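Beta-N-acetylglucosaminidase-like protein Glycoside hydrolase family 20 (PDB 6YHH) probably removes N-acetylglucosamine from chito-oligosaccharides as a family 20 beta-N-acetylhexosaminidase in the chitin metabolism of Flavobacterium johnsoniae. Local coordinates at residues 566-569 and 570-573; 623-626 and 627-630. One frame throughout, in Å; residues are numbered along the deposited sequence.

Contact 1: residues 566-569 and 570-573; sequences DSLA and FDEA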
loop_
_atom_site.group_PDB
_atom_site.type_symbol
_atom_site.label_atom_id
_atom_site.label_comp_id
_atom_site.label_asym_id
_atom_site.label_seq_id
_atom_site.Cartn_x
_atom_site.Cartn_y
_atom_site.Cartn_z
ATOM N N ASP A 566 7.979 4.200 24.518
ATOM C CA ASP A 566 7.754 4.379 25.982
ATOM C C ASP A 566 8.915 3.856 26.806
ATOM O O ASP A 566 9.196 4.352 27.863
ATOM C CB ASP A 566 6.464 3.725 26.429
ATOM C CG ASP A 566 5.248 4.504 26.068
ATOM O OD1 ASP A 566 5.296 5.645 25.448
ATOM O OD2 ASP A 566 4.112 4.014 26.415
ATOM N N SER A 567 9.614 2.806 26.303
ATOM C CA SER A 567 10.854 2.353 26.921
ATOM C C SER A 567 11.858 3.498 26.989
ATOM O O SER A 567 12.483 3.695 28.020
ATOM C CB SER A 567 11.484 1.198 26.187
ATOM O OG SER A 567 10.547 0.098 26.219
ATOM N N LEU A 568 12.066 4.196 25.873
ATOM C CA LEU A 568 13.062 5.288 25.888
ATOM C C LEU A 568 12.630 6.368 26.888
ATOM O O LEU A 568 13.482 6.911 27.612
ATOM C CB LEU A 568 13.186 5.884 24.506
ATOM C CG LEU A 568 13.866 5.015 23.439
ATOM C CD1 LEU A 568 13.842 5.729 22.073
ATOM C CD2 LEU A 568 15.198 4.553 23.862
ATOM N N ALA A 569 11.344 6.672 26.920
ATOM C CA ALA A 569 10.850 7.637 27.908
ATOM C C ALA A 569 10.996 7.223 29.326
ATOM O O ALA A 569 11.307 8.030 30.192
ATOM C CB ALA A 569 9.433 8.076 27.581
ATOM N N PHE A 570 10.746 5.964 29.580
ATOM C CA PHE A 570 10.939 5.371 30.884
ATOM C C PHE A 570 12.362 5.456 31.319
ATOM O O PHE A 570 12.724 5.876 32.458
ATOM C CB PHE A 570 10.456 3.917 30.893
ATOM C CG PHE A 570 10.522 3.287 32.254
ATOM C CD1 PHE A 570 9.740 3.759 33.325
ATOM C CD2 PHE A 570 11.358 2.184 32.517
ATOM C CE1 PHE A 570 9.789 3.103 34.565
ATOM C CE2 PHE A 570 11.420 1.572 33.735
ATOM C CZ PHE A 570 10.632 2.080 34.806
ATOM N N ASP A 571 13.259 5.081 30.395
ATOM C CA ASP A 571 14.655 5.086 30.719
ATOM C C ASP A 571 15.097 6.493 31.201
ATOM O O ASP A 571 15.889 6.577 32.172
ATOM C CB ASP A 571 15.463 4.780 29.450
ATOM C CG ASP A 571 15.430 3.286 29.038
ATOM O OD1 ASP A 571 15.064 2.418 29.823
ATOM O OD2 ASP A 571 15.837 3.046 27.876
ATOM N N GLU A 572 14.622 7.502 30.501
ATOM C CA GLU A 572 14.932 8.929 30.782
ATOM C C GLU A 572 14.363 9.268 32.148
ATOM O O GLU A 572 15.073 9.867 33.009
ATOM C CB GLU A 572 14.355 9.846 29.711
ATOM C CG GLU A 572 14.491 11.366 30.013
ATOM C CD GLU A 572 15.953 11.841 30.062
ATOM O OE1 GLU A 572 16.896 11.052 29.673
ATOM O OE2 GLU A 572 16.165 13.022 30.529
ATOM N N ALA A 573 13.118 8.892 32.396
ATOM C CA ALA A 573 12.506 9.195 33.683
ATOM C C ALA A 573 13.252 8.510 34.822
ATOM O O ALA A 573 13.460 9.114 35.918
ATOM C CB ALA A 573 11.034 8.803 33.670
#
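D571 folds its carboxylate back along the helix until one flat face meets the backbone carbonyl of S567, one turn earlier. S567 O stands almost straight over the middle of the group, 3.1 Å from D571 CG, while D571 OD1 and OD2 are both 3.4 Å away from it, so the oxygen meets the carboxylate carbon rather than either acceptor. The first torsion produces this: CG lies beside the backbone N and opposite the carbonyl carbon (chi1 -76°). The same S567 O also takes the amide hydrogen of D571, at 2.9 Å from D571 N. The only side-chain approach from L568 is loose, its CD2 4.3 Å from D571 OD2. These are neighbours on successive turns of helix 565-579 in the C-terminal helical part of the chain, where i to i+4 amide bonds link D566 to F570 and A569 to A573 as well. Replacing D571 with an alanine would probably leave the hydroxyl of S667, hydrogen-bonded to D571 OD1, without that acceptor and weaken the tie to helix 665-671. F570 turns the other way. With CG anti to its own amide nitrogen (chi1 -175°), its ring leads off from the preceding turn, and only CB stays close, 3.3 Å from D566 O; the ring is buried in edge-to-face contacts with F592 and W596 of helix 583-607, and A569 and A573 also lie against F592. A573 sets its CB 3.6 Å from A569 O. The polar ends find their partners outside these two turns: D566 forms a salt bridge with K595, the buried S567 hydroxyl is hydrogen-bonded to that of S663, and E572 OE2 is hydrogen-bonded to Q576 NE2.

Contact 2: residues 623-626 and 627-630; sequences LSDA and SQEL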
loop_
_atom_site.group_PDB
_atom_site.type_symbol
_atom_site.label_atom_id
_atom_site.label_comp_id
_atom_site.label_asym_id
_atom_site.label_seq_id
_atom_site.Cartn_x
_atom_site.Cartn_y
_atom_site.Cartn_z
ATOM N N LEU A 623 5.273 -7.637 33.545
ATOM C CA LEU A 623 5.492 -6.203 33.711
ATOM C C LEU A 623 4.516 -5.562 34.731
ATOM O O LEU A 623 4.924 -4.692 35.543
ATOM C CB LEU A 623 5.358 -5.496 32.332
ATOM C CG LEU A 623 5.627 -4.049 32.314
ATOM C CD1 LEU A 623 7.029 -3.732 32.812
ATOM C CD2 LEU A 623 5.352 -3.429 30.920
ATOM N N SER A 624 3.244 -5.971 34.720
ATOM C CA SER A 624 2.212 -5.481 35.614
ATOM C C SER A 624 2.585 -5.877 37.001
ATOM O O SER A 624 2.499 -5.040 37.930
ATOM C CB SER A 624 0.839 -6.063 35.251
ATOM O OG SER A 624 -0.130 -5.591 36.240
ATOM N N ASP A 625 3.003 -7.108 37.167
ATOM C CA ASP A 625 3.418 -7.563 38.552
ATOM C C ASP A 625 4.557 -6.743 39.081
ATOM O O ASP A 625 4.514 -6.301 40.245
ATOM C CB ASP A 625 3.770 -9.049 38.591
ATOM C CG ASP A 625 2.579 -9.965 38.432
ATOM O OD1 ASP A 625 1.405 -9.591 38.517
ATOM O OD2 ASP A 625 2.813 -11.142 38.193
ATOM N N ALA A 626 5.612 -6.543 38.290
ATOM C CA ALA A 626 6.735 -5.709 38.698
ATOM C C ALA A 626 6.272 -4.277 38.990
ATOM O O ALA A 626 6.727 -3.657 39.984
ATOM C CB ALA A 626 7.848 -5.751 37.682
ATOM N N SER A 627 5.402 -3.735 38.130
ATOM C CA SER A 627 4.887 -2.360 38.283
ATOM C C SER A 627 4.164 -2.198 39.631
ATOM O O SER A 627 4.406 -1.207 40.348
ATOM C CB SER A 627 3.989 -2.004 37.117
ATOM O OG SER A 627 4.715 -1.975 35.890
ATOM N N GLN A 628 3.320 -3.166 39.959
ATOM C CA GLN A 628 2.553 -3.105 41.216
ATOM C C GLN A 628 3.504 -3.034 42.401
ATOM O O GLN A 628 3.270 -2.275 43.363
ATOM C CB GLN A 628 1.597 -4.327 41.360
ATOM C CG GLN A 628 0.391 -4.293 40.429
ATOM C CD GLN A 628 -0.405 -5.640 40.307
ATOM O OE1 GLN A 628 -0.990 -6.088 41.250
ATOM N NE2 GLN A 628 -0.534 -6.163 39.108
ATOM N N GLU A 629 4.527 -3.841 42.378
ATOM C CA GLU A 629 5.459 -3.905 43.538
ATOM C C GLU A 629 6.363 -2.651 43.606
ATOM O O GLU A 629 6.613 -2.021 44.710
ATOM C CB GLU A 629 6.264 -5.195 43.547
ATOM C CG GLU A 629 7.063 -5.438 44.848
ATOM C CD GLU A 629 6.122 -5.698 46.027
ATOM O OE1 GLU A 629 5.103 -6.391 45.844
ATOM O OE2 GLU A 629 6.430 -5.203 47.138
ATOM N N LEU A 630 6.850 -2.209 42.442
ATOM C CA LEU A 630 7.659 -1.041 42.396
ATOM C C LEU A 630 6.888 0.220 42.803
ATOM O O LEU A 630 7.513 1.175 43.332
ATOM C CB LEU A 630 8.285 -0.843 41.018
ATOM C CG LEU A 630 9.347 -1.915 40.726
ATOM C CD1 LEU A 630 9.778 -1.943 39.256
ATOM C CD2 LEU A 630 10.588 -1.732 41.567
#
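L623 O is held by two donors from S627, one from each face of its carbonyl plane. The hydroxyl S627 OG donates at 2.7 Å to L623 O from well above that plane, and S627 N reaches the same L623 O at 2.8 Å. Placing the hydroxyl beside its own backbone nitrogen (chi1 -65°) turns it back on the preceding turn, so this buried group is satisfied without leaving the helix. A serine bonding to the i-4 carbonyl is a familiar arrangement within alpha-helices. Here, in helix 617-634, S627 also touches W596 and F593 of helix 583-607; L623 touches W596 and L630 touches F593. A second pairing lies one residue further on, between buried S624 and exposed Q628. Q628 NE2 gives a hydrogen to S624 OG at 3.0 Å, with the hydroxyl close to the amide plane but the bond bent to 141°; it also makes a weak bond to S624 O. That carbonyl is chiefly engaged by Q628 N, 2.9 Å from S624 O. D625 runs side by side with Q628, the carboxylate and amide planes 72° apart, and its OD2 forms a salt bridge with K621. Further on, E629 N donates to D625 O at 3.3 Å, and L630 N donates to A626 O at 2.9 Å almost head-on, with L630 CG packed on that same oxygen. E629 OE2 is hydrogen-bonded to S638 OG.

Contacts 1 and 2 lie on two separate helices, 565-579 and 617-634, with their centres about 16 Å apart and nearest atoms about 6 Å apart, so they never touch directly. What joins them is shared packing: W596 of helix 583-607 is met by F570 from contact 1 and by L623 and S627 from contact 2, while V664 touches S567, F570 and L623. Both belong to the helical C-terminal part of the chain, their centres about 25 Å and 36 Å from the centre of the chain. Neither lies near E317, the predicted proton donor of the family 20 catalytic domain, so each is best read as structural packing.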